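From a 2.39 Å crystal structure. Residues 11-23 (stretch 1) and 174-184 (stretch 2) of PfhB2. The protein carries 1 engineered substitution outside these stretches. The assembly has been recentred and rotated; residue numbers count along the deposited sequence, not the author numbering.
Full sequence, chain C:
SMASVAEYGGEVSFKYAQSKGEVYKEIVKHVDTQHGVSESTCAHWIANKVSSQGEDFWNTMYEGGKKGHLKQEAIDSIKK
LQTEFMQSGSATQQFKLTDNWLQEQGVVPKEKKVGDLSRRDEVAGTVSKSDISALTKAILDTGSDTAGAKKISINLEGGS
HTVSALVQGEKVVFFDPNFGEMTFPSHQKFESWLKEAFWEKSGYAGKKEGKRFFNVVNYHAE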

ATOM      1  N   GLU C  11      -7.235  18.531 -23.774  1.00 65.69           N
ATOM      2  CA  GLU C  11      -6.514  17.837 -24.867  1.00 66.71           C
ATOM      3  C   GLU C  11      -5.404  16.943 -24.278  1.00 62.70           C
ATOM      4  O   GLU C  11      -4.686  17.387 -23.352  1.00 58.82           O
ATOM      5  N   VAL C  12      -5.275  15.719 -24.790  1.00 59.50           N
ATOM      6  CA  VAL C  12      -4.077  14.865 -24.566  1.00 57.63           C
ATOM      7  C   VAL C  12      -2.979  15.365 -25.512  1.00 59.94           C
ATOM      8  O   VAL C  12      -3.228  15.405 -26.714  1.00 64.35           O
ATOM      9  N   SER C  13      -1.840  15.813 -24.975  1.00 61.56           N
ATOM     10  CA  SER C  13      -0.664  16.305 -25.740  1.00 64.19           C
ATOM     11  C   SER C  13       0.312  15.153 -25.978  1.00 62.02           C
ATOM     12  O   SER C  13       1.118  15.255 -26.896  1.00 64.22           O
ATOM     13  N   PHE C  14       0.317  14.155 -25.098  1.00 60.74           N
ATOM     14  CA  PHE C  14       1.245  12.997 -25.150  1.00 58.91           C
ATOM     15  C   PHE C  14       0.607  11.832 -24.409  1.00 57.27           C
ATOM     16  O   PHE C  14       0.003  12.026 -23.352  1.00 55.54           O
ATOM     17  N   LYS C  15       0.716  10.647 -24.989  1.00 59.45           N
ATOM     18  CA  LYS C  15       0.177   9.397 -24.413  1.00 58.48           C
ATOM     19  C   LYS C  15       1.290   8.351 -24.449  1.00 56.67           C
ATOM     20  O   LYS C  15       1.865   8.136 -25.526  1.00 55.03           O
ATOM     21  N   TYR C  16       1.665   7.792 -23.301  1.00 54.75           N
ATOM     22  CA  TYR C  16       2.710   6.739 -23.244  1.00 56.42           C
ATOM     23  C   TYR C  16       2.150   5.482 -23.912  1.00 58.70           C
ATOM     24  O   TYR C  16       1.046   5.032 -23.552  1.00 58.71           O
ATOM     25  N   ALA C  17       2.917   4.920 -24.845  1.00 63.50           N
ATOM     26  CA  ALA C  17       2.580   3.678 -25.571  1.00 65.29           C
ATOM     27  C   ALA C  17       2.374   2.563 -24.542  1.00 68.22           C
ATOM     28  O   ALA C  17       1.398   1.819 -24.652  1.00 77.37           O
ATOM     29  N   GLN C  18       3.263   2.475 -23.556  1.00 65.89           N
ATOM     30  CA  GLN C  18       3.166   1.498 -22.444  1.00 66.18           C
ATOM     31  C   GLN C  18       2.862   2.300 -21.177  1.00 60.06           C
ATOM     32  O   GLN C  18       3.773   3.030 -20.683  1.00 60.70           O
ATOM     33  N   SER C  19       1.622   2.216 -20.710  1.00 48.33           N
ATOM     34  CA  SER C  19       1.122   2.975 -19.544  1.00 43.27           C
ATOM     35  C   SER C  19       1.587   2.242 -18.284  1.00 41.94           C
ATOM     36  O   SER C  19       1.082   1.116 -18.023  1.00 40.92           O
ATOM     37  N   LYS C  20       2.527   2.809 -17.538  1.00 40.95           N
ATOM     38  CA  LYS C  20       2.875   2.276 -16.189  1.00 42.16           C
ATOM     39  C   LYS C  20       1.669   2.400 -15.239  1.00 38.10           C
ATOM     40  O   LYS C  20       1.583   1.564 -14.307  1.00 39.16           O
ATOM     41  N   GLY C  21       0.750   3.328 -15.524  1.00 37.79           N
ATOM     42  CA  GLY C  21      -0.530   3.466 -14.808  1.00 35.56           C
ATOM     43  C   GLY C  21      -1.422   2.243 -14.974  1.00 33.43           C
ATOM     44  O   GLY C  21      -2.045   1.841 -13.990  1.00 32.06           O
ATOM     45  N   GLU C  22      -1.514   1.669 -16.175  1.00 34.93           N
ATOM     46  CA  GLU C  22      -2.353   0.454 -16.425  1.00 34.32           C
ATOM     47  C   GLU C  22      -1.777  -0.738 -15.666  1.00 30.46           C
ATOM     48  O   GLU C  22      -2.556  -1.479 -15.045  1.00 30.80           O
ATOM     49  N   VAL C  23      -0.463  -0.893 -15.684  1.00 28.98           N
ATOM     50  CA  VAL C  23       0.251  -1.899 -14.851  1.00 28.67           C
ATOM     51  C   VAL C  23      -0.100  -1.651 -13.368  1.00 27.69           C
ATOM     52  O   VAL C  23      -0.414  -2.634 -12.667  1.00 26.58           O
ATOM     53  N   PHE C 174      -0.965  19.345 -17.117  1.00 47.99           N
ATOM     54  CA  PHE C 174      -0.801  18.292 -16.088  1.00 44.82           C
ATOM     55  C   PHE C 174      -0.027  17.127 -16.703  1.00 43.92           C
ATOM     56  O   PHE C 174      -0.370  16.717 -17.813  1.00 44.47           O
ATOM     57  N   PHE C 175       1.015  16.636 -16.038  1.00 42.44           N
ATOM     58  CA  PHE C 175       1.871  15.553 -16.575  1.00 41.50           C
ATOM     59  C   PHE C 175       1.967  14.442 -15.540  1.00 38.92           C
ATOM     60  O   PHE C 175       2.370  14.703 -14.387  1.00 37.79           O
ATOM     61  N   ASP C 176       1.583  13.240 -15.958  1.00 37.85           N
ATOM     62  CA  ASP C 176       1.675  11.994 -15.155  1.00 35.79           C
ATOM     63  C   ASP C 176       2.505  10.979 -15.934  1.00 35.63           C
ATOM     64  O   ASP C 176       2.050  10.432 -16.932  1.00 35.58           O
ATOM     65  N   PRO C 177       3.752  10.708 -15.507  1.00 35.60           N
ATOM     66  CA  PRO C 177       4.637   9.797 -16.222  1.00 36.33           C
ATOM     67  C   PRO C 177       4.054   8.387 -16.408  1.00 35.75           C
ATOM     68  O   PRO C 177       4.646   7.632 -17.153  1.00 35.10           O
ATOM     69  N   ASN C 178       2.950   8.083 -15.710  1.00 36.74           N
ATOM     70  CA  ASN C 178       2.204   6.794 -15.793  1.00 35.72           C
ATOM     71  C   ASN C 178       1.203   6.827 -16.962  1.00 36.48           C
ATOM     72  O   ASN C 178       0.666   5.749 -17.274  1.00 35.89           O
ATOM     73  N   PHE C 179       0.896   8.005 -17.517  1.00 37.33           N
ATOM     74  CA  PHE C 179      -0.150   8.169 -18.567  1.00 39.95           C
ATOM     75  C   PHE C 179       0.315   9.109 -19.683  1.00 42.71           C
ATOM     76  O   PHE C 179       0.273   8.702 -20.853  1.00 47.72           O
ATOM     77  N   GLY C 180       0.711  10.336 -19.348  1.00 44.69           N
ATOM     78  CA  GLY C 180       1.231  11.306 -20.329  1.00 47.27           C
ATOM     79  C   GLY C 180       0.923  12.746 -19.937  1.00 47.61           C
ATOM     80  O   GLY C 180       0.862  13.039 -18.744  1.00 46.05           O
ATOM     81  N   GLU C 181       0.733  13.613 -20.931  1.00 49.54           N
ATOM     82  CA  GLU C 181       0.552  15.065 -20.762  1.00 51.13           C
ATOM     83  C   GLU C 181      -0.831  15.459 -21.257  1.00 52.35           C
ATOM     84  O   GLU C 181      -1.257  15.039 -22.331  1.00 55.13           O
HETATM   85  N   MSE C 182      -1.522  16.248 -20.431  1.00 53.52           N
HETATM   86  CA  MSE C 182      -2.836  16.778 -20.746  1.00 57.57           C
HETATM   87  C   MSE C 182      -2.847  18.295 -20.521  1.00 58.43           C
HETATM   88  O   MSE C 182      -2.155  18.813 -19.639  1.00 56.46           O
ATOM     89  N   THR C 183      -3.623  18.996 -21.349  1.00 59.19           N
ATOM     90  CA  THR C 183      -3.710  20.446 -21.283  1.00 62.31           C
ATOM     91  C   THR C 183      -5.178  20.840 -21.145  1.00 64.12           C
ATOM     92  O   THR C 183      -6.014  20.262 -21.868  1.00 67.04           O
ATOM     93  N   PHE C 184      -5.484  21.755 -20.223  1.00 65.33           N
ATOM     94  CA  PHE C 184      -6.845  22.306 -20.001  1.00 67.59           C
ATOM     95  C   PHE C 184      -6.792  23.815 -20.193  1.00 71.23           C
ATOM     96  O   PHE C 184      -5.868  24.467 -19.721  1.00 72.11           O
TER

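Stretch 1 runs antiparallel to the strand 180-184 of stretch 2, then leaves it through a loop whose far end begins a helix over the turn at Asn 178 and Phe 179. At the start, Glu 11 and Thr 183 form a hydrogen-bonded pair, with Glu 11 N to Thr 183 O and Thr 183 N to Glu 11 O both 2.8 Å. The Glu 11 side chain, t at chi1 and chi2, lies on the same face of the sheet as that of Thr 183. Val 12 (t) projects from the face it shares with the selenomethionine Met 182, whose chi1 is m; their side chains meet loosely, CG2 of Val 12 lying 4.5 Å from CG of Met 182.

The register then shifts by one between Val 12 and Phe 14, a beta bulge. Here the carbonyl of Glu 181 accepts from two successive amides: Ser 13 N lies 2.8 Å from Glu 181 O, and Phe 14 N makes a weak bond of 3.3 Å to the same atom. The bulge leaves Ser 13 (m) pointing toward stretch 2, where its OG accepts a 3.0 Å hydrogen bond from Thr 183 OG1 and its CB packs 3.4 Å from Glu 181 OE2. Phe 14 (t) is buried on the face it shares with Glu 181, which is t at chi1 and chi2; their CB atoms are 4.0 Å apart, and Gly 180 CA sits at the edge of the phenylalanine ring. Glycine suits position 180: an ideal CB there would fall 2.0 Å from Phe 14 O. Lys 15, with chi1 between wells at -119°, contributes little packing.

Tyr 16 (m) is the most extensively covered residue of stretch 1. Its amide N donates to Phe 179 O at 3.0 Å, while its ring reaches across the turn of stretch 2. Pro 177 O lies over one face of the ring, 3.2 Å from Tyr 16 CE1, and Tyr 16 OH approaches Phe 175 CZ to 3.4 Å at the edge of that ring. One water donates to Phe 179 O, at 2.9 Å, and Tyr 16 O, at 3.2 Å, bridging the two backbones.

Ala 17 and Gln 18 point away from stretch 2 and make no contact with it. Ser 19 (t) then joins the turn to the helix: its OG donates to Asn 178 O at 2.9 Å and, as the N-cap, accepts from Glu 22 N at 3.1 Å. The same Asn 178 O receives Gly 21 N at 3.0 Å. Lys 20 (m) places CB 3.4 Å from Asn 178 OD1 before its end leads away. The Phe 179 ring (m) closes against Gly 21, with CZ 3.6 Å from Gly 21 CA; an ideal CB on Gly 21 would lie 2.3 Å from that CZ. Glu 22 (m) brings OE2 to the ring edge, 3.9 Å from Phe 179 CE1.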

ATOM      1  CB  GLU C  11      -5.949  18.883 -25.817  1.00 70.42           C
ATOM      2  CG  GLU C  11      -5.447  18.308 -27.123  1.00 74.31           C
ATOM      3  CD  GLU C  11      -4.429  19.181 -27.845  1.00 81.25           C
ATOM      4  OE1 GLU C  11      -3.231  19.168 -27.424  1.00 81.87           O
ATOM      5  OE2 GLU C  11      -4.830  19.865 -28.833  1.00 83.79           O
ATOM      6  CB  VAL C  12      -4.396  13.373 -24.773  1.00 55.30           C
ATOM      7  CG1 VAL C  12      -3.169  12.501 -24.585  1.00 53.46           C
ATOM      8  CG2 VAL C  12      -5.504  12.907 -23.845  1.00 53.19           C
ATOM      9  CB  SER C  13       0.055  17.424 -25.042  1.00 68.33           C
ATOM     10  OG  SER C  13      -0.827  18.268 -24.330  1.00 75.52           O
ATOM     11  CB  PHE C  14       2.614  13.332 -24.557  1.00 58.38           C
ATOM     12  CG  PHE C  14       3.599  12.192 -24.619  1.00 57.56           C
ATOM     13  CD1 PHE C  14       4.227  11.871 -25.812  1.00 57.97           C
ATOM     14  CD2 PHE C  14       3.887  11.423 -23.496  1.00 55.24           C
ATOM     15  CE1 PHE C  14       5.139  10.828 -25.884  1.00 57.16           C
ATOM     16  CE2 PHE C  14       4.793  10.376 -23.573  1.00 53.83           C
ATOM     17  CZ  PHE C  14       5.429  10.091 -24.760  1.00 56.11           C
ATOM     18  CB  LYS C  15      -1.064   8.994 -25.195  1.00 63.31           C
ATOM     19  CG  LYS C  15      -2.339   8.935 -24.377  1.00 68.72           C
ATOM     20  CD  LYS C  15      -3.546   8.582 -25.209  1.00 74.14           C
ATOM     21  CE  LYS C  15      -3.326   7.375 -26.099  1.00 79.15           C
ATOM     22  NZ  LYS C  15      -4.511   6.485 -26.144  1.00 82.87           N
ATOM     23  CB  TYR C  16       3.146   6.404 -21.815  1.00 51.49           C
ATOM     24  CG  TYR C  16       4.166   7.328 -21.193  1.00 50.77           C
ATOM     25  CD1 TYR C  16       3.765   8.466 -20.526  1.00 49.72           C
ATOM     26  CD2 TYR C  16       5.512   7.004 -21.154  1.00 51.08           C
ATOM     27  CE1 TYR C  16       4.676   9.299 -19.902  1.00 51.59           C
ATOM     28  CE2 TYR C  16       6.434   7.812 -20.517  1.00 50.96           C
ATOM     29  CZ  TYR C  16       6.018   8.974 -19.888  1.00 53.10           C
ATOM     30  OH  TYR C  16       6.903   9.798 -19.243  1.00 50.18           O
ATOM     31  CB  ALA C  17       3.678   3.362 -26.559  1.00 67.27           C
ATOM     32  CB  GLN C  18       4.470   0.714 -22.284  1.00 70.28           C
ATOM     33  CG  GLN C  18       5.070   0.204 -23.586  1.00 71.66           C
ATOM     34  CD  GLN C  18       4.656  -1.213 -23.895  1.00 72.95           C
ATOM     35  OE1 GLN C  18       3.606  -1.698 -23.457  1.00 72.07           O
ATOM     36  NE2 GLN C  18       5.507  -1.892 -24.646  1.00 70.38           N
ATOM     37  CB  SER C  19      -0.364   3.104 -19.621  1.00 41.66           C
ATOM     38  OG  SER C  19      -0.891   3.655 -18.432  1.00 41.09           O
ATOM     39  CB  LYS C  20       4.151   2.930 -15.660  1.00 44.78           C
ATOM     40  CG  LYS C  20       5.380   2.645 -16.508  1.00 50.01           C
ATOM     41  CD  LYS C  20       5.619   1.170 -16.700  1.00 54.40           C
ATOM     42  CE  LYS C  20       7.054   0.889 -17.054  1.00 61.38           C
ATOM     43  NZ  LYS C  20       7.319  -0.559 -17.029  1.00 68.21           N
ATOM     44  CB  GLU C  22      -2.488   0.154 -17.928  1.00 37.71           C
ATOM     45  CG  GLU C  22      -3.402   1.131 -18.647  1.00 41.92           C
ATOM     46  CD  GLU C  22      -4.752   1.378 -17.984  1.00 45.36           C
ATOM     47  OE1 GLU C  22      -5.419   0.390 -17.609  1.00 57.92           O
ATOM     48  OE2 GLU C  22      -5.146   2.566 -17.838  1.00 54.00           O
ATOM     49  CB  VAL C  23       1.771  -1.852 -15.105  1.00 30.01           C
ATOM     50  CG1 VAL C  23       2.553  -2.673 -14.064  1.00 28.85           C
ATOM     51  CG2 VAL C  23       2.089  -2.273 -16.552  1.00 30.23           C
ATOM     52  CB  PHE C 174      -2.170  17.858 -15.572  1.00 43.78           C
ATOM     53  CG  PHE C 174      -2.107  16.802 -14.500  1.00 40.92           C
ATOM     54  CD1 PHE C 174      -1.578  17.095 -13.259  1.00 40.27           C
ATOM     55  CD2 PHE C 174      -2.571  15.524 -14.731  1.00 39.49           C
ATOM     56  CE1 PHE C 174      -1.517  16.127 -12.266  1.00 38.21           C
ATOM     57  CE2 PHE C 174      -2.475  14.545 -13.756  1.00 37.24           C
ATOM     58  CZ  PHE C 174      -1.977  14.852 -12.522  1.00 36.68           C
ATOM     59  CB  PHE C 175       3.251  16.078 -16.988  1.00 43.24           C
ATOM     60  CG  PHE C 175       4.195  14.981 -17.405  1.00 43.34           C
ATOM     61  CD1 PHE C 175       4.071  14.357 -18.639  1.00 43.84           C
ATOM     62  CD2 PHE C 175       5.186  14.536 -16.539  1.00 42.40           C
ATOM     63  CE1 PHE C 175       4.921  13.324 -18.999  1.00 43.44           C
ATOM     64  CE2 PHE C 175       6.039  13.505 -16.914  1.00 41.72           C
ATOM     65  CZ  PHE C 175       5.913  12.910 -18.143  1.00 42.03           C
ATOM     66  CB  ASP C 176       0.281  11.473 -14.832  1.00 34.76           C
ATOM     67  CG  ASP C 176       0.290  10.308 -13.868  1.00 32.48           C
ATOM     68  OD1 ASP C 176       1.371   9.698 -13.702  1.00 32.10           O
ATOM     69  OD2 ASP C 176      -0.753  10.065 -13.255  1.00 31.10           O
ATOM     70  CB  PRO C 177       5.902   9.688 -15.362  1.00 36.01           C
ATOM     71  CG  PRO C 177       5.763  10.682 -14.250  1.00 35.86           C
ATOM     72  CD  PRO C 177       4.376  11.281 -14.319  1.00 36.08           C
ATOM     73  CB  ASN C 178       1.414   6.494 -14.516  1.00 34.43           C
ATOM     74  CG  ASN C 178       2.221   5.772 -13.458  1.00 37.66           C
ATOM     75  OD1 ASN C 178       3.424   5.531 -13.652  1.00 40.25           O
ATOM     76  ND2 ASN C 178       1.572   5.449 -12.339  1.00 34.38           N
ATOM     77  CB  PHE C 179      -1.464   8.647 -17.949  1.00 39.06           C
ATOM     78  CG  PHE C 179      -2.057   7.682 -16.962  1.00 37.00           C
ATOM     79  CD1 PHE C 179      -2.704   6.538 -17.379  1.00 36.24           C
ATOM     80  CD2 PHE C 179      -1.993   7.940 -15.612  1.00 36.77           C
ATOM     81  CE1 PHE C 179      -3.273   5.664 -16.468  1.00 35.25           C
ATOM     82  CE2 PHE C 179      -2.543   7.061 -14.686  1.00 35.08           C
ATOM     83  CZ  PHE C 179      -3.174   5.917 -15.118  1.00 34.08           C
ATOM     84  CB  GLU C 181       1.679  15.780 -21.491  1.00 53.43           C
ATOM     85  CG  GLU C 181       1.710  17.268 -21.213  1.00 56.43           C
ATOM     86  CD  GLU C 181       2.732  18.002 -22.051  1.00 58.46           C
ATOM     87  OE1 GLU C 181       3.921  17.740 -21.868  1.00 57.34           O
ATOM     88  OE2 GLU C 181       2.316  18.791 -22.908  1.00 63.85           O
HETATM   89  CB  MSE C 182      -3.856  16.076 -19.851  1.00 59.19           C
HETATM   90  CG  MSE C 182      -3.898  14.582 -19.998  1.00 63.46           C
HETATM   91 SE   MSE C 182      -2.784  13.606 -18.726  1.00 75.06          SE
HETATM   92  CE  MSE C 182      -3.888  12.865 -17.343  1.00 73.06           C
ATOM     93  CB  THR C 183      -3.066  21.114 -22.502  1.00 63.26           C
ATOM     94  OG1 THR C 183      -1.760  20.557 -22.666  1.00 61.42           O
ATOM     95  CG2 THR C 183      -2.967  22.613 -22.346  1.00 66.02           C
ATOM     96  CB  PHE C 184      -7.371  21.903 -18.625  1.00 66.55           C
ATOM     97  CG  PHE C 184      -7.533  20.416 -18.460  1.00 63.73           C
ATOM     98  CD1 PHE C 184      -6.461  19.640 -18.052  1.00 61.12           C
ATOM     99  CD2 PHE C 184      -8.737  19.787 -18.762  1.00 64.62           C
ATOM    100  CE1 PHE C 184      -6.592  18.270 -17.934  1.00 59.46           C
ATOM    101  CE2 PHE C 184      -8.868  18.413 -18.625  1.00 63.19           C
ATOM    102  CZ  PHE C 184      -7.792  17.661 -18.215  1.00 59.40           C
TER
HETATM  103  O   HOH W   1      -0.944   6.052 -21.281  1.00 42.09           O